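Local coordinates for type 4 fimbrial biogenesis protein PilY1 (Pseudomonas aeruginosa, PDB 3HX6), which supports assembly of type IV pili, twitching motility and adhesion to host cells, and binds calcium, which seems to be needed for twitching and for control of pilus retraction, at residues Glu188-Val200 against Val210-Lys222. The protein carries 3 engineered substitutions. Residues are numbered along the deposited sequence; the frame is centred on the assembly and turned at random.
Sequences EPDLGYSFPKPTV and VVTGNGYSSMNDK. Engineered in segment 210-222: Met219 (natural residue Leu).
Asn214 and Asp190 join the loops that precede strand 199-202 and follow strand 208-213. Asn214 ND2 donates to Asp190 O at 2.9 Å, the acceptor lying in the plane of the amide. With CG tucked between backbone N and carbonyl carbon (chi1 69°), this amide gives one N-H to the facing loop and the other to Lys222 O, while OD1 accepts the backbone N-H groups of Ala224 and of Leu251, the latter in the next blade; four bonds thus fix its rotation.

Backbone pairing continues from here. Gly192 N reaches Asn214 O at 2.7 Å, and Tyr193 and Tyr216 form a single antiparallel bridge; Tyr193 O accepts Tyr216 N and Phe195 N from opposite faces of its plane. Gly192 and Gly215 lie where a CB would clash with the facing carbonyls. Beyond a shift of one in register, Thr199 and Val211 make a hydrogen-bonded pair.

Waters bridge further polar groups. One molecule joins Pro189 O and Leu191 O to Met219 N (an engineered residue); another links Asp190 OD1, at 2.7 Å, with Ser218 OG and the backbone N of Asn220 and Lys222; a third joins Pro196 O to Thr212 OG1. Asp190 OD2 forms a salt bridge to Lys238.

Apolar contacts are made by Phe195 CB on Tyr216 CE2 (3.8 Å), and by Pro198 CB on Val210 CG1 (3.7 Å). Pro198 CB also packs tightly against Thr212 CB at 3.5 Å.

Within this four-stranded antiparallel blade of the beta-propeller, 199-202 is an outermost strand and 208-213 pairs onward with 223-229; Ile156 and Leu166 of the preceding blade pack against Pro198 and Thr212, respectively.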
ATOM      1  N   GLU A 188     -10.345 -17.131 -36.543  1.00 24.07           N
ATOM      2  CA  GLU A 188      -9.097 -17.814 -36.231  1.00 23.57           C
ATOM      3  C   GLU A 188      -9.370 -19.306 -36.214  1.00 22.37           C
ATOM      4  O   GLU A 188      -9.755 -19.865 -35.188  1.00 19.64           O
ATOM      5  CB  GLU A 188      -8.570 -17.351 -34.868  1.00 24.67           C
ATOM      6  CG  GLU A 188      -7.308 -18.059 -34.403  1.00 25.95           C
ATOM      7  CD  GLU A 188      -6.301 -18.241 -35.521  1.00 28.48           C
ATOM      8  OE1 GLU A 188      -6.229 -19.357 -36.083  1.00 28.51           O
ATOM      9  OE2 GLU A 188      -5.588 -17.267 -35.846  1.00 28.99           O
ATOM     10  N   PRO A 189      -9.165 -19.971 -37.358  1.00 23.75           N
ATOM     11  CA  PRO A 189      -9.396 -21.412 -37.493  1.00 23.37           C
ATOM     12  C   PRO A 189      -8.766 -22.302 -36.424  1.00 22.08           C
ATOM     13  O   PRO A 189      -9.312 -23.353 -36.105  1.00 23.35           O
ATOM     14  CB  PRO A 189      -8.883 -21.717 -38.906  1.00 23.85           C
ATOM     15  CG  PRO A 189      -7.849 -20.662 -39.132  1.00 26.25           C
ATOM     16  CD  PRO A 189      -8.497 -19.434 -38.557  1.00 23.87           C
ATOM     17  N   ASP A 190      -7.632 -21.892 -35.862  1.00 21.69           N
ATOM     18  CA  ASP A 190      -6.974 -22.705 -34.838  1.00 20.99           C
ATOM     19  C   ASP A 190      -7.324 -22.308 -33.408  1.00 19.95           C
ATOM     20  O   ASP A 190      -6.635 -22.689 -32.466  1.00 18.56           O
ATOM     21  CB  ASP A 190      -5.457 -22.669 -35.014  1.00 20.33           C
ATOM     22  CG  ASP A 190      -4.997 -23.427 -36.243  1.00 24.80           C
ATOM     23  OD1 ASP A 190      -5.353 -24.619 -36.379  1.00 24.70           O
ATOM     24  OD2 ASP A 190      -4.271 -22.836 -37.067  1.00 26.63           O
ATOM     25  N   LEU A 191      -8.398 -21.547 -33.243  1.00 19.82           N
ATOM     26  CA  LEU A 191      -8.819 -21.138 -31.915  1.00 19.25           C
ATOM     27  C   LEU A 191      -9.533 -22.302 -31.224  1.00 18.90           C
ATOM     28  O   LEU A 191     -10.426 -22.927 -31.803  1.00 18.44           O
ATOM     29  CB  LEU A 191      -9.758 -19.935 -32.005  1.00 18.33           C
ATOM     30  CG  LEU A 191     -10.258 -19.368 -30.673  1.00 21.14           C
ATOM     31  CD1 LEU A 191      -9.080 -18.765 -29.897  1.00 19.43           C
ATOM     32  CD2 LEU A 191     -11.331 -18.309 -30.934  1.00 20.61           C
ATOM     33  N   GLY A 192      -9.131 -22.599 -29.992  1.00 16.79           N
ATOM     34  CA  GLY A 192      -9.762 -23.678 -29.252  1.00 16.05           C
ATOM     35  C   GLY A 192     -10.497 -23.114 -28.053  1.00 17.52           C
ATOM     36  O   GLY A 192     -10.778 -21.912 -28.006  1.00 17.74           O
ATOM     37  N   TYR A 193     -10.831 -23.965 -27.091  1.00 16.39           N
ATOM     38  CA  TYR A 193     -11.501 -23.488 -25.892  1.00 19.18           C
ATOM     39  C   TYR A 193     -10.475 -22.610 -25.191  1.00 19.26           C
ATOM     40  O   TYR A 193      -9.417 -23.074 -24.756  1.00 17.31           O
ATOM     41  CB  TYR A 193     -11.934 -24.667 -25.029  1.00 22.30           C
ATOM     42  CG  TYR A 193     -12.971 -25.500 -25.734  1.00 26.27           C
ATOM     43  CD1 TYR A 193     -14.256 -25.003 -25.948  1.00 27.59           C
ATOM     44  CD2 TYR A 193     -12.645 -26.743 -26.272  1.00 26.84           C
ATOM     45  CE1 TYR A 193     -15.187 -25.717 -26.683  1.00 31.39           C
ATOM     46  CE2 TYR A 193     -13.570 -27.467 -27.012  1.00 31.09           C
ATOM     47  CZ  TYR A 193     -14.836 -26.946 -27.213  1.00 33.70           C
ATOM     48  OH  TYR A 193     -15.748 -27.651 -27.954  1.00 38.78           O
ATOM     49  N   SER A 194     -10.802 -21.330 -25.094  1.00 18.80           N
ATOM     50  CA  SER A 194      -9.893 -20.358 -24.530  1.00 18.16           C
ATOM     51  C   SER A 194      -9.730 -20.275 -23.028  1.00 18.14           C
ATOM     52  O   SER A 194     -10.006 -19.249 -22.407  1.00 20.77           O
ATOM     53  CB  SER A 194     -10.235 -18.994 -25.109  1.00 20.12           C
ATOM     54  OG  SER A 194     -10.068 -19.034 -26.519  1.00 21.39           O
ATOM     55  N   PHE A 195      -9.255 -21.366 -22.445  1.00 17.57           N
ATOM     56  CA  PHE A 195      -8.991 -21.407 -21.020  1.00 17.99           C
ATOM     57  C   PHE A 195      -7.745 -20.578 -20.697  1.00 16.06           C
ATOM     58  O   PHE A 195      -7.618 -20.047 -19.596  1.00 16.00           O
ATOM     59  CB  PHE A 195      -8.779 -22.855 -20.577  1.00 20.52           C
ATOM     60  CG  PHE A 195     -10.036 -23.669 -20.568  1.00 23.22           C
ATOM     61  CD1 PHE A 195     -10.886 -23.643 -19.465  1.00 24.29           C
ATOM     62  CD2 PHE A 195     -10.380 -24.456 -21.661  1.00 23.86           C
ATOM     63  CE1 PHE A 195     -12.057 -24.390 -19.450  1.00 26.11           C
ATOM     64  CE2 PHE A 195     -11.554 -25.207 -21.655  1.00 25.23           C
ATOM     65  CZ  PHE A 195     -12.391 -25.174 -20.547  1.00 25.59           C
ATOM     66  N   PRO A 196      -6.805 -20.456 -21.655  1.00 15.70           N
ATOM     67  CA  PRO A 196      -5.608 -19.666 -21.361  1.00 17.04           C
ATOM     68  C   PRO A 196      -5.942 -18.234 -20.969  1.00 17.10           C
ATOM     69  O   PRO A 196      -6.887 -17.652 -21.485  1.00 19.50           O
ATOM     70  CB  PRO A 196      -4.826 -19.720 -22.674  1.00 16.13           C
ATOM     71  CG  PRO A 196      -5.210 -21.047 -23.240  1.00 17.26           C
ATOM     72  CD  PRO A 196      -6.702 -21.066 -22.994  1.00 13.24           C
ATOM     73  N   LYS A 197      -5.165 -17.681 -20.049  1.00 18.97           N
ATOM     74  CA  LYS A 197      -5.357 -16.307 -19.618  1.00 19.27           C
ATOM     75  C   LYS A 197      -4.529 -15.423 -20.541  1.00 17.99           C
ATOM     76  O   LYS A 197      -3.310 -15.565 -20.634  1.00 15.79           O
ATOM     77  CB  LYS A 197      -4.882 -16.117 -18.179  1.00 24.29           C
ATOM     78  CG  LYS A 197      -5.735 -16.825 -17.144  1.00 32.10           C
ATOM     79  CD  LYS A 197      -5.377 -16.363 -15.737  1.00 37.08           C
ATOM     80  CE  LYS A 197      -6.303 -16.988 -14.708  1.00 41.23           C
ATOM     81  NZ  LYS A 197      -6.238 -16.274 -13.398  1.00 46.58           N
ATOM     82  N   PRO A 198      -5.183 -14.497 -21.243  1.00 16.86           N
ATOM     83  CA  PRO A 198      -4.428 -13.631 -22.144  1.00 16.27           C
ATOM     84  C   PRO A 198      -3.685 -12.527 -21.413  1.00 16.40           C
ATOM     85  O   PRO A 198      -3.999 -12.197 -20.263  1.00 16.79           O
ATOM     86  CB  PRO A 198      -5.511 -13.078 -23.065  1.00 15.92           C
ATOM     87  CG  PRO A 198      -6.678 -12.945 -22.136  1.00 17.26           C
ATOM     88  CD  PRO A 198      -6.631 -14.235 -21.338  1.00 16.92           C
ATOM     89  N   THR A 199      -2.685 -11.973 -22.085  1.00 16.08           N
ATOM     90  CA  THR A 199      -1.924 -10.857 -21.549  1.00 17.79           C
ATOM     91  C   THR A 199      -2.192  -9.719 -22.523  1.00 17.28           C
ATOM     92  O   THR A 199      -2.287  -9.935 -23.732  1.00 16.55           O
ATOM     93  CB  THR A 199      -0.399 -11.137 -21.509  1.00 19.40           C
ATOM     94  OG1 THR A 199      -0.095 -12.013 -20.414  1.00 18.44           O
ATOM     95  CG2 THR A 199       0.383  -9.833 -21.325  1.00 21.00           C
ATOM     96  N   VAL A 200      -2.349  -8.518 -21.991  1.00 15.28           N
ATOM     97  CA  VAL A 200      -2.582  -7.348 -22.818  1.00 14.54           C
ATOM     98  C   VAL A 200      -1.290  -6.563 -22.744  1.00 13.96           C
ATOM     99  O   VAL A 200      -0.858  -6.177 -21.662  1.00 13.65           O
ATOM    100  CB  VAL A 200      -3.732  -6.501 -22.277  1.00 14.14           C
ATOM    101  CG1 VAL A 200      -3.875  -5.231 -23.113  1.00 13.15           C
ATOM    102  CG2 VAL A 200      -5.021  -7.314 -22.312  1.00 13.63           C
ATOM    103  N   VAL A 210      -3.667  -8.334 -27.674  1.00 12.55           N
ATOM    104  CA  VAL A 210      -4.057  -9.359 -26.732  1.00 13.25           C
ATOM    105  C   VAL A 210      -3.164 -10.501 -27.162  1.00 13.25           C
ATOM    106  O   VAL A 210      -3.219 -10.934 -28.314  1.00 14.47           O
ATOM    107  CB  VAL A 210      -5.520  -9.777 -26.902  1.00 13.08           C
ATOM    108  CG1 VAL A 210      -5.779 -11.091 -26.148  1.00 12.27           C
ATOM    109  CG2 VAL A 210      -6.430  -8.672 -26.376  1.00 15.01           C
ATOM    110  N   VAL A 211      -2.309 -10.959 -26.260  1.00 12.93           N
ATOM    111  CA  VAL A 211      -1.417 -12.062 -26.570  1.00 12.79           C
ATOM    112  C   VAL A 211      -1.823 -13.233 -25.705  1.00 14.31           C
ATOM    113  O   VAL A 211      -1.780 -13.156 -24.479  1.00 14.55           O
ATOM    114  CB  VAL A 211       0.044 -11.670 -26.308  1.00 11.69           C
ATOM    115  CG1 VAL A 211       0.970 -12.822 -26.680  1.00 12.35           C
ATOM    116  CG2 VAL A 211       0.377 -10.421 -27.133  1.00  6.50           C
ATOM    117  N   THR A 212      -2.229 -14.320 -26.347  1.00 13.05           N
ATOM    118  CA  THR A 212      -2.682 -15.483 -25.612  1.00 12.88           C
ATOM    119  C   THR A 212      -2.420 -16.780 -26.371  1.00 12.41           C
ATOM    120  O   THR A 212      -1.987 -16.755 -27.520  1.00 11.85           O
ATOM    121  CB  THR A 212      -4.191 -15.348 -25.332  1.00 14.21           C
ATOM    122  OG1 THR A 212      -4.610 -16.367 -24.421  1.00 15.40           O
ATOM    123  CG2 THR A 212      -4.982 -15.450 -26.634  1.00 13.80           C
ATOM    124  N   GLY A 213      -2.664 -17.913 -25.715  1.00 12.74           N
ATOM    125  CA  GLY A 213      -2.479 -19.198 -26.365  1.00 11.79           C
ATOM    126  C   GLY A 213      -3.748 -19.484 -27.148  1.00 13.39           C
ATOM    127  O   GLY A 213      -4.804 -18.946 -26.809  1.00 13.63           O
ATOM    128  N   ASN A 214      -3.668 -20.315 -28.186  1.00 12.01           N
ATOM    129  CA  ASN A 214      -4.855 -20.618 -28.985  1.00 13.18           C
ATOM    130  C   ASN A 214      -5.870 -21.453 -28.213  1.00 14.39           C
ATOM    131  O   ASN A 214      -7.033 -21.563 -28.602  1.00 14.68           O
ATOM    132  CB  ASN A 214      -4.465 -21.337 -30.279  1.00 14.33           C
ATOM    133  CG  ASN A 214      -3.948 -22.743 -30.039  1.00 15.70           C
ATOM    134  OD1 ASN A 214      -3.056 -22.958 -29.220  1.00 13.03           O
ATOM    135  ND2 ASN A 214      -4.503 -23.708 -30.766  1.00 12.96           N
ATOM    136  N   GLY A 215      -5.449 -22.045 -27.109  1.00 13.58           N
ATOM    137  CA  GLY A 215      -6.412 -22.826 -26.358  1.00 15.99           C
ATOM    138  C   GLY A 215      -6.403 -24.308 -26.678  1.00 16.38           C
ATOM    139  O   GLY A 215      -5.548 -24.796 -27.412  1.00 12.79           O
ATOM    140  N   TYR A 216      -7.400 -25.016 -26.165  1.00 16.89           N
ATOM    141  CA  TYR A 216      -7.441 -26.459 -26.322  1.00 17.61           C
ATOM    142  C   TYR A 216      -8.530 -27.039 -27.210  1.00 17.08           C
ATOM    143  O   TYR A 216      -9.605 -26.467 -27.357  1.00 18.08           O
ATOM    144  CB  TYR A 216      -7.515 -27.070 -24.923  1.00 15.90           C
ATOM    145  CG  TYR A 216      -6.613 -26.356 -23.935  1.00 16.78           C
ATOM    146  CD1 TYR A 216      -5.292 -26.062 -24.264  1.00 16.74           C
ATOM    147  CD2 TYR A 216      -7.070 -25.992 -22.670  1.00 16.04           C
ATOM    148  CE1 TYR A 216      -4.444 -25.428 -23.363  1.00 15.89           C
ATOM    149  CE2 TYR A 216      -6.226 -25.356 -21.756  1.00 16.54           C
ATOM    150  CZ  TYR A 216      -4.912 -25.080 -22.115  1.00 16.43           C
ATOM    151  OH  TYR A 216      -4.051 -24.481 -21.227  1.00 14.25           O
ATOM    152  N   SER A 217      -8.223 -28.191 -27.798  1.00 20.22           N
ATOM    153  CA  SER A 217      -9.141 -28.904 -28.675  1.00 22.51           C
ATOM    154  C   SER A 217      -9.545 -28.085 -29.887  1.00 23.21           C
ATOM    155  O   SER A 217     -10.702 -28.119 -30.307  1.00 25.36           O
ATOM    156  CB  SER A 217     -10.393 -29.328 -27.903  1.00 24.01           C
ATOM    157  OG  SER A 217     -10.039 -30.101 -26.769  1.00 31.37           O
ATOM    158  N   SER A 218      -8.600 -27.333 -30.440  1.00 21.47           N
ATOM    159  CA  SER A 218      -8.887 -26.544 -31.626  1.00 20.14           C
ATOM    160  C   SER A 218      -9.044 -27.544 -32.772  1.00 22.44           C
ATOM    161  O   SER A 218      -8.660 -28.709 -32.639  1.00 20.30           O
ATOM    162  CB  SER A 218      -7.745 -25.561 -31.914  1.00 19.36           C
ATOM    163  OG  SER A 218      -6.503 -26.224 -32.076  1.00 17.04           O
ATOM    164  N   MET A 219      -9.603 -27.083 -33.887  1.00 23.61           N
ATOM    165  CA  MET A 219      -9.853 -27.915 -35.064  1.00 26.84           C
ATOM    166  C   MET A 219      -8.774 -28.943 -35.417  1.00 27.27           C
ATOM    167  O   MET A 219      -9.073 -30.123 -35.594  1.00 27.90           O
ATOM    168  CB  MET A 219     -10.102 -27.025 -36.283  1.00 30.20           C
ATOM    169  CG  MET A 219     -10.596 -27.776 -37.514  1.00 36.60           C
ATOM    170  SD  MET A 219     -12.265 -28.466 -37.312  1.00 45.77           S
ATOM    171  CE  MET A 219     -11.905 -30.108 -36.665  1.00 41.60           C
ATOM    172  N   ASN A 220      -7.526 -28.501 -35.530  1.00 25.59           N
ATOM    173  CA  ASN A 220      -6.445 -29.408 -35.886  1.00 25.74           C
ATOM    174  C   ASN A 220      -5.477 -29.733 -34.750  1.00 25.14           C
ATOM    175  O   ASN A 220      -4.336 -30.134 -34.992  1.00 24.47           O
ATOM    176  CB  ASN A 220      -5.686 -28.843 -37.084  1.00 26.13           C
ATOM    177  CG  ASN A 220      -6.545 -28.786 -38.333  1.00 29.64           C
ATOM    178  OD1 ASN A 220      -6.969 -29.819 -38.855  1.00 30.93           O
ATOM    179  ND2 ASN A 220      -6.819 -27.580 -38.809  1.00 30.47           N
ATOM    180  N   ASP A 221      -5.944 -29.567 -33.516  1.00 23.37           N
ATOM    181  CA  ASP A 221      -5.142 -29.845 -32.324  1.00 24.09           C
ATOM    182  C   ASP A 221      -3.749 -29.234 -32.326  1.00 21.58           C
ATOM    183  O   ASP A 221      -2.814 -29.807 -31.764  1.00 21.20           O
ATOM    184  CB  ASP A 221      -5.020 -31.355 -32.106  1.00 28.87           C
ATOM    185  CG  ASP A 221      -6.334 -31.993 -31.712  1.00 32.84           C
ATOM    186  OD1 ASP A 221      -6.929 -31.558 -30.700  1.00 35.59           O
ATOM    187  OD2 ASP A 221      -6.767 -32.930 -32.413  1.00 36.63           O
ATOM    188  N   LYS A 222      -3.607 -28.070 -32.950  1.00 19.27           N
ATOM    189  CA  LYS A 222      -2.314 -27.404 -32.988  1.00 19.76           C
ATOM    190  C   LYS A 222      -2.176 -26.451 -31.814  1.00 18.50           C
ATOM    191  O   LYS A 222      -3.148 -26.148 -31.125  1.00 17.09           O
ATOM    192  CB  LYS A 222      -2.150 -26.613 -34.287  1.00 22.44           C
ATOM    193  CG  LYS A 222      -2.135 -27.472 -35.540  1.00 26.52           C
ATOM    194  CD  LYS A 222      -2.083 -26.598 -36.780  1.00 32.35           C
ATOM    195  CE  LYS A 222      -2.139 -27.422 -38.057  1.00 33.95           C
ATOM    196  NZ  LYS A 222      -2.136 -26.545 -39.265  1.00 36.75           N
TER
HETATM  197  O   HOH W   1     -10.272 -24.564 -34.069  1.00 17.00           O
HETATM  198  O   HOH W   2      -5.740 -26.661 -34.607  1.00 18.35           O
HETATM  199  O   HOH W   3      -7.265 -16.909 -24.190  1.00 14.60           O